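Putative uncharacterized protein (Xanthomonas oryzae pv. oryzae, PDB 4KL0) probably hydrolyses the N-glycosidic bond of nucleosides or related compounds and binds a calcium ion. Local coordinates at residues P36-D41 with S74-L79; V43-I48 with L316-T321; G179-A184 with L221-K226; Q335-H340 with H352-R357. One frame throughout, in Å; residues are numbered along the deposited sequence.

In the fold
Contacts 1 and 2 lie together at the calcium site, with centres about 13 Å apart, and D41 OD2 accepts a probable hydrogen bond from D318 N at 3.1 Å. The loop 36-41 of contact 1 fills the whole interval between the calcium ligands D35 and D42, while contact 2 supplies the ligand D318. Contact 3 has its centre about 18 Å from that of contact 2, and L224 packs on the helix that carries D318. Contact 4, about 11 Å from contact 3 between centres, reaches the same sheet near its 337-338 edge. It lies away from the metal site, with its centre about 30 Å from that of contact 1.

Contact 1: residues P36-D41 with S74-L79; sequences PNKDPD and SQRAQL
R76 and L79 reach from one side of helix 70-86 to the loop 36-41 in two different ways. R76 crosses P36 obliquely, CG anti to its carbonyl carbon (chi1 -63°), and runs extended to NE so that the guanidinium arrives beside the backbone rather than the ring. NH1 donates to P36 O at 3.0 Å, with an N-H...O angle of 155°. The acceptor lies near the guanidinium plane, although the donor stands above the plane of the carbonyl, and N37 O also lies at the guanidinium edge. Further bonds, from NE to L67 O and from NH2 to H110 O and K112 O, fix the rotation of the group. Arginine suits this place because several carbonyl oxygens must be satisfied in a buried setting.

L79, one turn later, divides its two methyls. CD2 slides past the proline, 3.8 Å from P36 CB. The side chains of L79 and N37 cross at about a right angle, bringing L79 CD1 within 3.3 Å of N37 CG. The amide of N37 is held by Y252 through OD1 and by L114 O through ND2, and asparagine tolerates the left-handed backbone that turns the loop here. Farther along, D39 uses its two oxygens separately: OD1 accepts the capping bond from D41 N at 3.1 Å, and OD2 forms a salt bridge with K38 NZ at 2.8 Å.

The aspartate-rich loop between strand 28-34 and helix 41-54, running on from the calcium ligand D35 towards D42, is consistent with the N-terminal metal-binding motif of nucleoside hydrolases.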
loop_
_atom_site.group_PDB
_atom_site.type_symbol
_atom_site.label_atom_id
_atom_site.label_comp_id
_atom_site.label_asym_id
_atom_site.label_seq_id
_atom_site.Cartn_x
_atom_site.Cartn_y
_atom_site.Cartn_z
ATOM N N PRO A 36 -4.620 -7.172 0.083
ATOM C CA PRO A 36 -5.593 -6.548 -0.858
ATOM C C PRO A 36 -7.047 -7.036 -0.676
ATOM O O PRO A 36 -7.358 -8.101 -0.073
ATOM C CB PRO A 36 -5.077 -7.004 -2.229
ATOM C CG PRO A 36 -4.416 -8.379 -1.950
ATOM C CD PRO A 36 -3.698 -8.102 -0.601
ATOM N N ASN A 37 -7.924 -6.222 -1.251
ATOM C CA ASN A 37 -9.375 -6.519 -1.347
ATOM C C ASN A 37 -10.154 -6.412 -0.040
ATOM O O ASN A 37 -11.215 -7.018 0.096
ATOM C CB ASN A 37 -9.635 -7.830 -2.065
ATOM C CG ASN A 37 -11.001 -7.842 -2.724
ATOM O OD1 ASN A 37 -11.393 -6.832 -3.331
ATOM N ND2 ASN A 37 -11.745 -8.966 -2.600
ATOM N N LYS A 38 -9.651 -5.654 0.927
ATOM C CA LYS A 38 -10.565 -5.177 1.977
ATOM C C LYS A 38 -10.837 -3.684 1.806
ATOM O O LYS A 38 -11.736 -3.113 2.443
ATOM C CB LYS A 38 -10.099 -5.537 3.406
ATOM C CG LYS A 38 -8.656 -5.250 3.802
ATOM C CD LYS A 38 -8.427 -3.782 4.220
ATOM C CE LYS A 38 -6.963 -3.578 4.768
ATOM N NZ LYS A 38 -6.783 -2.121 5.106
ATOM N N ASP A 39 -10.100 -3.068 0.892
ATOM C CA ASP A 39 -10.313 -1.661 0.508
ATOM C C ASP A 39 -9.607 -1.473 -0.848
ATOM O O ASP A 39 -9.016 -2.419 -1.347
ATOM C CB ASP A 39 -9.817 -0.709 1.598
ATOM C CG ASP A 39 -8.316 -0.831 1.918
ATOM O OD1 ASP A 39 -7.496 -1.208 1.050
ATOM O OD2 ASP A 39 -7.982 -0.513 3.105
ATOM N N PRO A 40 -9.644 -0.280 -1.471
ATOM C CA PRO A 40 -8.970 -0.163 -2.768
ATOM C C PRO A 40 -7.474 -0.015 -2.747
ATOM O O PRO A 40 -6.841 -0.212 -3.791
ATOM C CB PRO A 40 -9.533 1.164 -3.357
ATOM C CG PRO A 40 -10.671 1.593 -2.409
ATOM C CD PRO A 40 -10.388 0.939 -1.088
ATOM N N ASP A 41 -6.908 0.317 -1.594
ATOM C CA ASP A 41 -5.539 0.870 -1.514
ATOM C C ASP A 41 -4.462 -0.013 -2.104
ATOM O O ASP A 41 -3.587 0.466 -2.831
ATOM C CB ASP A 41 -5.181 1.015 -0.067
ATOM C CG ASP A 41 -5.656 2.265 0.487
ATOM O OD1 ASP A 41 -6.898 2.375 0.752
ATOM O OD2 ASP A 41 -4.767 3.122 0.705
ATOM N N SER A 74 -4.997 -16.941 1.183
ATOM C CA SER A 74 -4.898 -17.466 -0.194
ATOM C C SER A 74 -5.841 -16.777 -1.164
ATOM O O SER A 74 -5.457 -16.487 -2.303
ATOM C CB SER A 74 -5.137 -18.986 -0.212
ATOM O OG SER A 74 -3.994 -19.656 0.368
ATOM N N GLN A 75 -7.060 -16.446 -0.716
ATOM C CA GLN A 75 -7.997 -15.727 -1.584
ATOM C C GLN A 75 -7.397 -14.354 -1.960
ATOM O O GLN A 75 -7.459 -13.935 -3.099
ATOM C CB GLN A 75 -9.388 -15.541 -0.926
ATOM C CG GLN A 75 -10.065 -16.816 -0.467
ATOM C CD GLN A 75 -10.032 -17.870 -1.553
ATOM O OE1 GLN A 75 -10.394 -17.612 -2.715
ATOM N NE2 GLN A 75 -9.541 -19.076 -1.194
ATOM N N ARG A 76 -6.819 -13.661 -0.985
ATOM C CA ARG A 76 -6.196 -12.378 -1.263
ATOM C C ARG A 76 -5.026 -12.532 -2.216
ATOM O O ARG A 76 -4.886 -11.719 -3.118
ATOM C CB ARG A 76 -5.754 -11.691 0.039
ATOM C CG ARG A 76 -6.863 -11.351 0.976
ATOM C CD ARG A 76 -6.326 -10.456 2.137
ATOM N NE ARG A 76 -7.240 -10.472 3.274
ATOM C CZ ARG A 76 -8.426 -9.885 3.310
ATOM N NH1 ARG A 76 -8.895 -9.180 2.229
ATOM N NH2 ARG A 76 -9.167 -9.974 4.418
ATOM N N ALA A 77 -4.214 -13.585 -2.043
ATOM C CA ALA A 77 -3.067 -13.790 -2.897
ATOM C C ALA A 77 -3.514 -14.105 -4.340
ATOM O O ALA A 77 -2.925 -13.636 -5.281
ATOM C CB ALA A 77 -2.193 -14.952 -2.344
ATOM N N GLN A 78 -4.548 -14.914 -4.481
ATOM C CA GLN A 78 -5.120 -15.196 -5.778
ATOM C C GLN A 78 -5.630 -13.930 -6.415
ATOM O O GLN A 78 -5.468 -13.740 -7.622
ATOM C CB GLN A 78 -6.242 -16.198 -5.659
ATOM C CG GLN A 78 -5.725 -17.634 -5.306
ATOM C CD GLN A 78 -6.879 -18.569 -5.061
ATOM O OE1 GLN A 78 -7.832 -18.589 -5.843
ATOM N NE2 GLN A 78 -6.832 -19.328 -3.970
ATOM N N LEU A 79 -6.281 -13.051 -5.646
ATOM C CA LEU A 79 -6.669 -11.774 -6.231
ATOM C C LEU A 79 -5.479 -10.887 -6.671
ATOM O O LEU A 79 -5.517 -10.292 -7.721
ATOM C CB LEU A 79 -7.576 -11.020 -5.257
ATOM C CG LEU A 79 -7.997 -9.619 -5.641
ATOM C CD1 LEU A 79 -9.290 -9.390 -5.020
ATOM C CD2 LEU A 79 -6.976 -8.579 -5.124
#

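Contact 2: residues V43-I48 with L316-T321; sequences VVTYTI and LYDPLT. With CA (calcium ion), chain B.
The carboxylate of D318 is the flat group of this contact, and its two oxygens do different work. OD2 binds the calcium ion at 2.4 Å. D318 OD1 accepts from water 1 at 2.5 Å, and the same water binds the calcium ion. Both oxygens are thus tied to the metal shell, which D35, D42 and the carbonyl of I151 help to complete; the positive ion would probably keep the acid ionised.

Behind this group the two helices meet, axes 8.0 Å apart and crossing at -35°. The ring of P319 fills the gap: its CG lies 3.6 Å from V44 CG1, and its CB 4.0 Å from I48 CD1. T45 OG1 stands 3.3 Å from P319 CD, a packing contact; the hydroxyl is hydrogen-bonded to D41 O one turn back in its own helix. Threonine fits because it pairs its hydroxyl within that helix. A compact proline early in a helix suits such close packing.

L316, at the N-cap, adds its CD2 methyl to V44, and both lean on helix 236-243. On other sides, strand 172-178 touches D318 and T321, while helix 226-231 packs on Y317 and L320.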
loop_
_atom_site.group_PDB
_atom_site.type_symbol
_atom_site.label_atom_id
_atom_site.label_comp_id
_atom_site.label_asym_id
_atom_site.label_seq_id
_atom_site.Cartn_x
_atom_site.Cartn_y
_atom_site.Cartn_z
ATOM N N VAL A 43 -4.600 -2.431 -4.250
ATOM C CA VAL A 43 -4.675 -2.614 -5.702
ATOM C C VAL A 43 -4.345 -1.347 -6.477
ATOM O O VAL A 43 -3.735 -1.448 -7.546
ATOM C CB VAL A 43 -6.014 -3.229 -6.091
ATOM C CG1 VAL A 43 -6.196 -3.209 -7.641
ATOM C CG2 VAL A 43 -6.018 -4.688 -5.547
ATOM N N VAL A 44 -4.662 -0.163 -5.927
ATOM C CA VAL A 44 -4.153 1.064 -6.535
ATOM C C VAL A 44 -2.620 1.049 -6.512
ATOM O O VAL A 44 -1.968 1.448 -7.510
ATOM C CB VAL A 44 -4.672 2.342 -5.804
ATOM C CG1 VAL A 44 -4.126 3.596 -6.560
ATOM C CG2 VAL A 44 -6.229 2.329 -5.815
ATOM N N THR A 45 -2.037 0.522 -5.423
ATOM C CA THR A 45 -0.574 0.470 -5.344
ATOM C C THR A 45 -0.014 -0.463 -6.422
ATOM O O THR A 45 1.022 -0.152 -7.038
ATOM C CB THR A 45 -0.132 -0.038 -3.949
ATOM O OG1 THR A 45 -0.784 0.742 -2.962
ATOM C CG2 THR A 45 1.382 0.075 -3.781
ATOM N N TYR A 46 -0.653 -1.620 -6.665
ATOM C CA TYR A 46 -0.158 -2.544 -7.681
ATOM C C TYR A 46 -0.220 -1.834 -9.040
ATOM O O TYR A 46 0.682 -1.989 -9.900
ATOM C CB TYR A 46 -1.027 -3.810 -7.785
ATOM C CG TYR A 46 -1.213 -4.604 -6.516
ATOM C CD1 TYR A 46 -0.359 -4.444 -5.424
ATOM C CD2 TYR A 46 -2.237 -5.502 -6.395
ATOM C CE1 TYR A 46 -0.567 -5.149 -4.229
ATOM C CE2 TYR A 46 -2.438 -6.227 -5.249
ATOM C CZ TYR A 46 -1.610 -6.056 -4.158
ATOM O OH TYR A 46 -1.898 -6.760 -3.023
ATOM N N THR A 47 -1.314 -1.065 -9.240
ATOM C CA THR A 47 -1.525 -0.345 -10.519
ATOM C C THR A 47 -0.451 0.726 -10.765
ATOM O O THR A 47 0.183 0.728 -11.824
ATOM C CB THR A 47 -2.907 0.267 -10.569
ATOM O OG1 THR A 47 -3.862 -0.786 -10.410
ATOM C CG2 THR A 47 -3.194 0.934 -11.917
ATOM N N ILE A 48 -0.214 1.603 -9.786
ATOM C CA ILE A 48 0.913 2.508 -9.992
ATOM C C ILE A 48 2.270 1.835 -10.063
ATOM O O ILE A 48 3.139 2.343 -10.762
ATOM C CB ILE A 48 0.976 3.672 -9.043
ATOM C CG1 ILE A 48 1.295 3.245 -7.624
ATOM C CG2 ILE A 48 -0.385 4.467 -9.058
ATOM C CD1 ILE A 48 1.744 4.414 -6.740
ATOM N N LEU A 316 -5.453 7.776 -0.310
ATOM C CA LEU A 316 -4.623 6.701 -0.932
ATOM C C LEU A 316 -3.363 6.405 -0.082
ATOM O O LEU A 316 -2.224 6.771 -0.422
ATOM C CB LEU A 316 -4.210 7.066 -2.382
ATOM C CG LEU A 316 -5.372 7.085 -3.375
ATOM C CD1 LEU A 316 -4.955 7.564 -4.813
ATOM C CD2 LEU A 316 -6.110 5.708 -3.355
ATOM N N TYR A 317 -3.526 5.670 1.007
ATOM C CA TYR A 317 -2.423 5.529 1.930
ATOM C C TYR A 317 -1.307 4.695 1.355
ATOM O O TYR A 317 -0.147 5.042 1.421
ATOM C CB TYR A 317 -2.892 4.806 3.212
ATOM C CG TYR A 317 -4.126 5.407 3.847
ATOM C CD1 TYR A 317 -4.022 6.502 4.684
ATOM C CD2 TYR A 317 -5.381 4.847 3.616
ATOM C CE1 TYR A 317 -5.161 7.059 5.281
ATOM C CE2 TYR A 317 -6.529 5.393 4.188
ATOM C CZ TYR A 317 -6.402 6.492 5.015
ATOM O OH TYR A 317 -7.544 7.028 5.608
ATOM N N ASP A 318 -1.677 3.572 0.776
ATOM C CA ASP A 318 -0.650 2.662 0.321
ATOM C C ASP A 318 0.100 3.148 -0.942
ATOM O O ASP A 318 1.333 2.962 -1.049
ATOM C CB ASP A 318 -1.256 1.271 0.105
ATOM C CG ASP A 318 -1.687 0.621 1.397
ATOM O OD1 ASP A 318 -1.345 1.103 2.494
ATOM O OD2 ASP A 318 -2.357 -0.435 1.367
ATOM N N PRO A 319 -0.599 3.756 -1.904
ATOM C CA PRO A 319 0.148 4.264 -3.056
ATOM C C PRO A 319 1.124 5.334 -2.637
ATOM O O PRO A 319 2.231 5.356 -3.171
ATOM C CB PRO A 319 -0.954 4.911 -3.888
ATOM C CG PRO A 319 -2.118 4.036 -3.644
ATOM C CD PRO A 319 -2.056 3.724 -2.159
ATOM N N LEU A 320 0.751 6.190 -1.694
ATOM C CA LEU A 320 1.695 7.188 -1.243
ATOM C C LEU A 320 2.899 6.553 -0.567
ATOM O O LEU A 320 4.004 7.086 -0.636
ATOM C CB LEU A 320 1.023 8.165 -0.279
ATOM C CG LEU A 320 0.085 9.118 -1.023
ATOM C CD1 LEU A 320 -0.854 9.840 0.008
ATOM C CD2 LEU A 320 0.884 10.180 -1.794
ATOM N N THR A 321 2.695 5.451 0.144
ATOM C CA THR A 321 3.815 4.746 0.807
ATOM C C THR A 321 4.825 4.267 -0.229
ATOM O O THR A 321 6.026 4.421 -0.047
ATOM C CB THR A 321 3.263 3.577 1.648
ATOM O OG1 THR A 321 2.359 4.137 2.610
ATOM C CG2 THR A 321 4.352 2.841 2.379
HETATM CA CA CA B . -3.074 -2.215 2.779
HETATM O O HOH W 1 -2.533 -0.108 4.371
HETATM O O HOH W 2 -5.151 -0.862 2.974
HETATM O O HOH W 3 -3.853 -2.598 5.225
#

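Contact 3: residues G179-A184 with L221-K226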
loop_
_atom_site.group_PDB
_atom_site.type_symbol
_atom_site.label_atom_id
_atom_site.label_comp_id
_atom_site.label_asym_id
_atom_site.label_seq_id
_atom_site.Cartn_x
_atom_site.Cartn_y
_atom_site.Cartn_z
ATOM N N GLY A 179 2.224 3.108 8.426
ATOM C CA GLY A 179 2.203 2.642 9.804
ATOM C C GLY A 179 2.065 3.833 10.738
ATOM O O GLY A 179 1.376 4.771 10.419
ATOM N N GLY A 180 2.726 3.742 11.887
ATOM C CA GLY A 180 2.699 4.895 12.779
ATOM C C GLY A 180 3.642 4.601 13.929
ATOM O O GLY A 180 3.901 3.450 14.290
ATOM N N ILE A 181 4.181 5.687 14.482
ATOM C CA ILE A 181 5.220 5.657 15.469
ATOM C C ILE A 181 4.551 5.939 16.816
ATOM O O ILE A 181 3.819 6.939 16.933
ATOM C CB ILE A 181 6.254 6.773 15.104
ATOM C CG1 ILE A 181 7.019 6.393 13.794
ATOM C CG2 ILE A 181 7.248 7.018 16.240
ATOM C CD1 ILE A 181 7.993 7.483 13.338
ATOM N N ASP A 182 4.801 5.070 17.786
ATOM C CA ASP A 182 4.292 5.299 19.149
ATOM C C ASP A 182 5.027 6.521 19.716
ATOM O O ASP A 182 6.228 6.686 19.468
ATOM C CB ASP A 182 4.614 4.131 20.020
ATOM C CG ASP A 182 3.773 4.112 21.300
ATOM O OD1 ASP A 182 3.249 5.175 21.711
ATOM O OD2 ASP A 182 3.636 3.029 21.879
ATOM N N PRO A 183 4.300 7.366 20.465
ATOM C CA PRO A 183 4.859 8.378 21.384
ATOM C C PRO A 183 6.179 8.018 22.070
ATOM O O PRO A 183 7.180 8.753 21.881
ATOM C CB PRO A 183 3.737 8.507 22.422
ATOM C CG PRO A 183 2.421 8.098 21.630
ATOM C CD PRO A 183 2.855 7.589 20.276
ATOM N N ALA A 184 6.206 6.929 22.852
ATOM C CA ALA A 184 7.402 6.463 23.565
ATOM C C ALA A 184 8.342 5.606 22.789
ATOM O O ALA A 184 7.926 4.645 22.140
ATOM C CB ALA A 184 6.986 5.683 24.804
ATOM N N LEU A 221 14.481 3.113 8.240
ATOM C CA LEU A 221 13.017 2.966 8.255
ATOM C C LEU A 221 12.363 4.243 7.848
ATOM O O LEU A 221 12.749 5.331 8.304
ATOM C CB LEU A 221 12.537 2.674 9.687
ATOM C CG LEU A 221 12.582 1.323 10.346
ATOM C CD1 LEU A 221 11.975 1.490 11.766
ATOM C CD2 LEU A 221 11.777 0.309 9.506
ATOM N N ARG A 222 11.335 4.190 6.997
ATOM C CA ARG A 222 10.617 5.391 6.653
ATOM C C ARG A 222 9.133 5.080 6.865
ATOM O O ARG A 222 8.649 4.102 6.299
ATOM C CB ARG A 222 10.840 5.788 5.197
ATOM C CG ARG A 222 10.133 7.084 4.807
ATOM C CD ARG A 222 10.561 7.515 3.393
ATOM N NE ARG A 222 11.942 7.959 3.495
ATOM C CZ ARG A 222 12.664 8.361 2.460
ATOM N NH1 ARG A 222 12.116 8.387 1.243
ATOM N NH2 ARG A 222 13.911 8.758 2.654
ATOM N N ILE A 223 8.479 5.841 7.732
ATOM C CA ILE A 223 7.122 5.481 8.201
ATOM C C ILE A 223 6.179 6.567 7.724
ATOM O O ILE A 223 6.301 7.769 8.078
ATOM C CB ILE A 223 6.997 5.394 9.717
ATOM C CG1 ILE A 223 8.024 4.478 10.416
ATOM C CG2 ILE A 223 5.558 4.922 10.079
ATOM C CD1 ILE A 223 7.926 3.072 10.061
ATOM N N LEU A 224 5.235 6.179 6.887
ATOM C CA LEU A 224 4.281 7.145 6.356
ATOM C C LEU A 224 2.986 6.946 7.122
ATOM O O LEU A 224 2.558 5.807 7.318
ATOM C CB LEU A 224 3.978 6.854 4.877
ATOM C CG LEU A 224 3.115 7.923 4.180
ATOM C CD1 LEU A 224 3.704 8.310 2.860
ATOM C CD2 LEU A 224 1.581 7.468 4.004
ATOM N N THR A 225 2.351 8.018 7.541
ATOM C CA THR A 225 1.231 7.898 8.475
ATOM C C THR A 225 -0.056 8.368 7.785
ATOM O O THR A 225 -0.068 8.982 6.686
ATOM C CB THR A 225 1.475 8.787 9.692
ATOM O OG1 THR A 225 1.412 10.153 9.279
ATOM C CG2 THR A 225 2.827 8.517 10.251
ATOM N N LYS A 226 -1.190 8.093 8.391
ATOM C CA LYS A 226 -2.450 8.426 7.735
ATOM C C LYS A 226 -2.602 9.945 7.443
ATOM O O LYS A 226 -3.247 10.315 6.477
ATOM C CB LYS A 226 -3.635 7.894 8.581
ATOM C CG LYS A 226 -3.692 8.531 9.967
ATOM C CD LYS A 226 -4.647 7.795 10.895
ATOM C CE LYS A 226 -4.786 8.563 12.233
ATOM N NZ LYS A 226 -6.100 8.222 12.885
HETATM O O HOH W 4 -1.115 6.028 10.505
#
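L221 opens the strand with its side chain on I175 and I177 of strand 172-178. R222 starts away from the loop 179-184, and its guanidinium forms a salt bridge with E348. The contact proper starts at I223, whose CB points at the loop. Its CG2, anti to the backbone N, lies over the peptide joining the two glycines, 3.6 Å from G180 N and 3.7 Å from G179 C. With no side chain at either glycine, the methyl can rest directly on the backbone. The other branch of I223 crosses I181 obliquely, the two CG1 atoms 4.0 Å apart, and these two branched side chains make the apolar part of the contact.

L224 points away but contributes its carbonyl. G179 N donates to L224 O at 2.9 Å with an N-H...O angle of 162°, and the donor stands nearly along the C=O axis, so the bond is straight at both ends.

T225 follows at the N-cap of helix 226-231. Its CG2 methyl is 4.0 Å from G179 O, and its hydroxyl, set between the backbone N and the carbonyl carbon, is hydrogen-bonded to E227. K226 joins in through its backbone: a water donates to G179 O at 2.8 Å and accepts from K226 N at 3.0 Å, linking the loop to the first turn of the helix.

The contact thus extends the pairing of parallel strands 172-178 and 221-224 past the end of the former, with strand 347-350 flanking 221-224 on its other side and helix 317-325 packed under L224.

Contact 4: residues Q335-H340 with H352-R357; sequences QPTPMH and HAEVVR
Q335 makes the backbone half of this surface contact. Its N-H points to E354 O at 3.0 Å, almost straight (165°) and in the plane of the carbonyl. Its side chain leaves with CG anti to the backbone N and runs extended across V356 at about a right angle; CB lies 4.0 Å from V356 CG1. A long polar residue fits here, where the aliphatic part can lie on a valine while the amide stays at the surface.

P336 touches lightly, its CA 4.0 Å from E354 CG, and sends its ring the other way, onto strand 347-350.

T337 carries the side-chain half. Its CB points at the turn, and OG1, anti to the carbonyl carbon (chi1 -62°), donates to E354 OE2 at 2.6 Å, using the anti lone pair of that oxygen. Glutamate can bring its acid there because its chain bends at chi2 (73°) and crosses T337 at about a right angle, E354 CG passing 3.2 Å from Q335 O. The other oxygen, OE1, is bonded to G351 N just before the turn, so the carboxylate is gripped at both ends. E354 itself belongs to the type I turn from H352 to V355, which follows strand 347-350; the backbone of T337 pairs with H349 of that strand.

A short bond from a hydroxyl and another from a backbone N-H, each to its own oxygen, suggest that E354 acts as an acceptor through both oxygens, consistent with an ionised carboxylate that clips the turn to the short edge strand 337-338 without a charged partner across the contact.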
loop_
_atom_site.group_PDB
_atom_site.type_symbol
_atom_site.label_atom_id
_atom_site.label_comp_id
_atom_site.label_asym_id
_atom_site.label_seq_id
_atom_site.Cartn_x
_atom_site.Cartn_y
_atom_site.Cartn_z
ATOM N N GLN A 335 9.396 15.594 2.050
ATOM C CA GLN A 335 10.566 15.984 2.807
ATOM C C GLN A 335 10.445 15.303 4.176
ATOM O O GLN A 335 9.989 15.937 5.141
ATOM C CB GLN A 335 10.534 17.494 2.972
ATOM C CG GLN A 335 11.724 18.118 3.603
ATOM C CD GLN A 335 11.512 19.640 3.768
ATOM O OE1 GLN A 335 11.149 20.338 2.800
ATOM N NE2 GLN A 335 11.698 20.146 5.010
ATOM N N PRO A 336 10.806 14.000 4.258
ATOM C CA PRO A 336 10.661 13.208 5.489
ATOM C C PRO A 336 11.397 13.863 6.652
ATOM O O PRO A 336 12.440 14.498 6.465
ATOM C CB PRO A 336 11.344 11.877 5.133
ATOM C CG PRO A 336 11.131 11.766 3.631
ATOM C CD PRO A 336 11.348 13.197 3.146
ATOM N N THR A 337 10.851 13.719 7.854
ATOM C CA THR A 337 11.484 14.292 9.053
ATOM C C THR A 337 12.235 13.223 9.849
ATOM O O THR A 337 11.683 12.167 10.177
ATOM C CB THR A 337 10.377 14.992 9.937
ATOM O OG1 THR A 337 9.772 16.071 9.197
ATOM C CG2 THR A 337 10.958 15.488 11.293
ATOM N N PRO A 338 13.523 13.438 10.161
ATOM C CA PRO A 338 14.164 12.371 10.938
ATOM C C PRO A 338 13.675 12.330 12.374
ATOM O O PRO A 338 13.445 13.406 12.963
ATOM C CB PRO A 338 15.664 12.697 10.879
ATOM C CG PRO A 338 15.716 14.150 10.589
ATOM C CD PRO A 338 14.453 14.525 9.806
ATOM N N MET A 339 13.497 11.113 12.901
ATOM C CA MET A 339 12.976 10.885 14.261
ATOM C C MET A 339 13.935 10.147 15.195
ATOM O O MET A 339 13.700 10.074 16.410
ATOM C CB MET A 339 11.645 10.116 14.210
ATOM C CG MET A 339 10.462 10.960 13.854
ATOM S SD MET A 339 10.108 12.237 15.106
ATOM C CE MET A 339 9.753 13.415 13.942
ATOM N N HIS A 340 14.999 9.566 14.650
ATOM C CA HIS A 340 15.890 8.760 15.453
ATOM C C HIS A 340 16.783 9.672 16.297
ATOM O O HIS A 340 16.862 10.886 16.026
ATOM C CB HIS A 340 16.742 7.857 14.568
ATOM C CG HIS A 340 17.469 8.592 13.477
ATOM N ND1 HIS A 340 16.823 9.268 12.462
ATOM C CD2 HIS A 340 18.797 8.748 13.249
ATOM C CE1 HIS A 340 17.720 9.817 11.658
ATOM N NE2 HIS A 340 18.927 9.516 12.115
ATOM N N HIS A 352 1.633 14.959 7.682
ATOM C CA HIS A 352 1.022 15.981 6.822
ATOM C C HIS A 352 2.044 17.059 6.393
ATOM O O HIS A 352 2.070 17.484 5.229
ATOM C CB HIS A 352 -0.192 16.638 7.493
ATOM C CG HIS A 352 0.164 17.515 8.642
ATOM N ND1 HIS A 352 0.281 18.882 8.519
ATOM C CD2 HIS A 352 0.461 17.224 9.933
ATOM C CE1 HIS A 352 0.623 19.401 9.692
ATOM N NE2 HIS A 352 0.731 18.417 10.569
ATOM N N ALA A 353 2.915 17.454 7.316
ATOM C CA ALA A 353 3.858 18.572 7.044
ATOM C C ALA A 353 4.907 18.168 6.006
ATOM O O ALA A 353 5.444 18.981 5.236
ATOM C CB ALA A 353 4.550 18.986 8.333
ATOM N N GLU A 354 5.153 16.881 5.973
ATOM C CA GLU A 354 6.195 16.305 5.136
ATOM C C GLU A 354 5.724 16.039 3.707
ATOM O O GLU A 354 6.548 15.757 2.853
ATOM C CB GLU A 354 6.691 14.988 5.760
ATOM C CG GLU A 354 7.500 15.141 7.050
ATOM C CD GLU A 354 6.626 15.519 8.271
ATOM O OE1 GLU A 354 5.414 15.164 8.359
ATOM O OE2 GLU A 354 7.171 16.204 9.159
ATOM N N VAL A 355 4.426 16.049 3.449
ATOM C CA VAL A 355 3.937 16.043 2.079
ATOM C C VAL A 355 3.951 17.478 1.571
ATOM O O VAL A 355 3.010 18.214 1.793
ATOM C CB VAL A 355 2.493 15.483 1.979
ATOM C CG1 VAL A 355 2.041 15.413 0.494
ATOM C CG2 VAL A 355 2.456 14.086 2.619
ATOM N N VAL A 356 5.031 17.853 0.890
ATOM C CA VAL A 356 5.244 19.265 0.531
ATOM C C VAL A 356 4.605 19.674 -0.805
ATOM O O VAL A 356 4.329 20.877 -1.053
ATOM C CB VAL A 356 6.724 19.625 0.636
ATOM C CG1 VAL A 356 7.198 19.486 2.102
ATOM C CG2 VAL A 356 7.553 18.754 -0.301
ATOM N N ARG A 357 4.317 18.684 -1.645
ATOM C CA ARG A 357 3.642 18.935 -2.913
ATOM C C ARG A 357 2.383 18.089 -3.124
ATOM O O ARG A 357 2.351 17.244 -4.020
ATOM C CB ARG A 357 4.602 18.729 -4.118
ATOM C CG ARG A 357 5.967 19.467 -4.050
ATOM C CD ARG A 357 5.829 20.976 -4.269
ATOM N NE ARG A 357 7.123 21.675 -4.225
ATOM C CZ ARG A 357 7.400 22.705 -3.409
ATOM N NH1 ARG A 357 6.479 23.165 -2.558
ATOM N NH2 ARG A 357 8.601 23.284 -3.441
#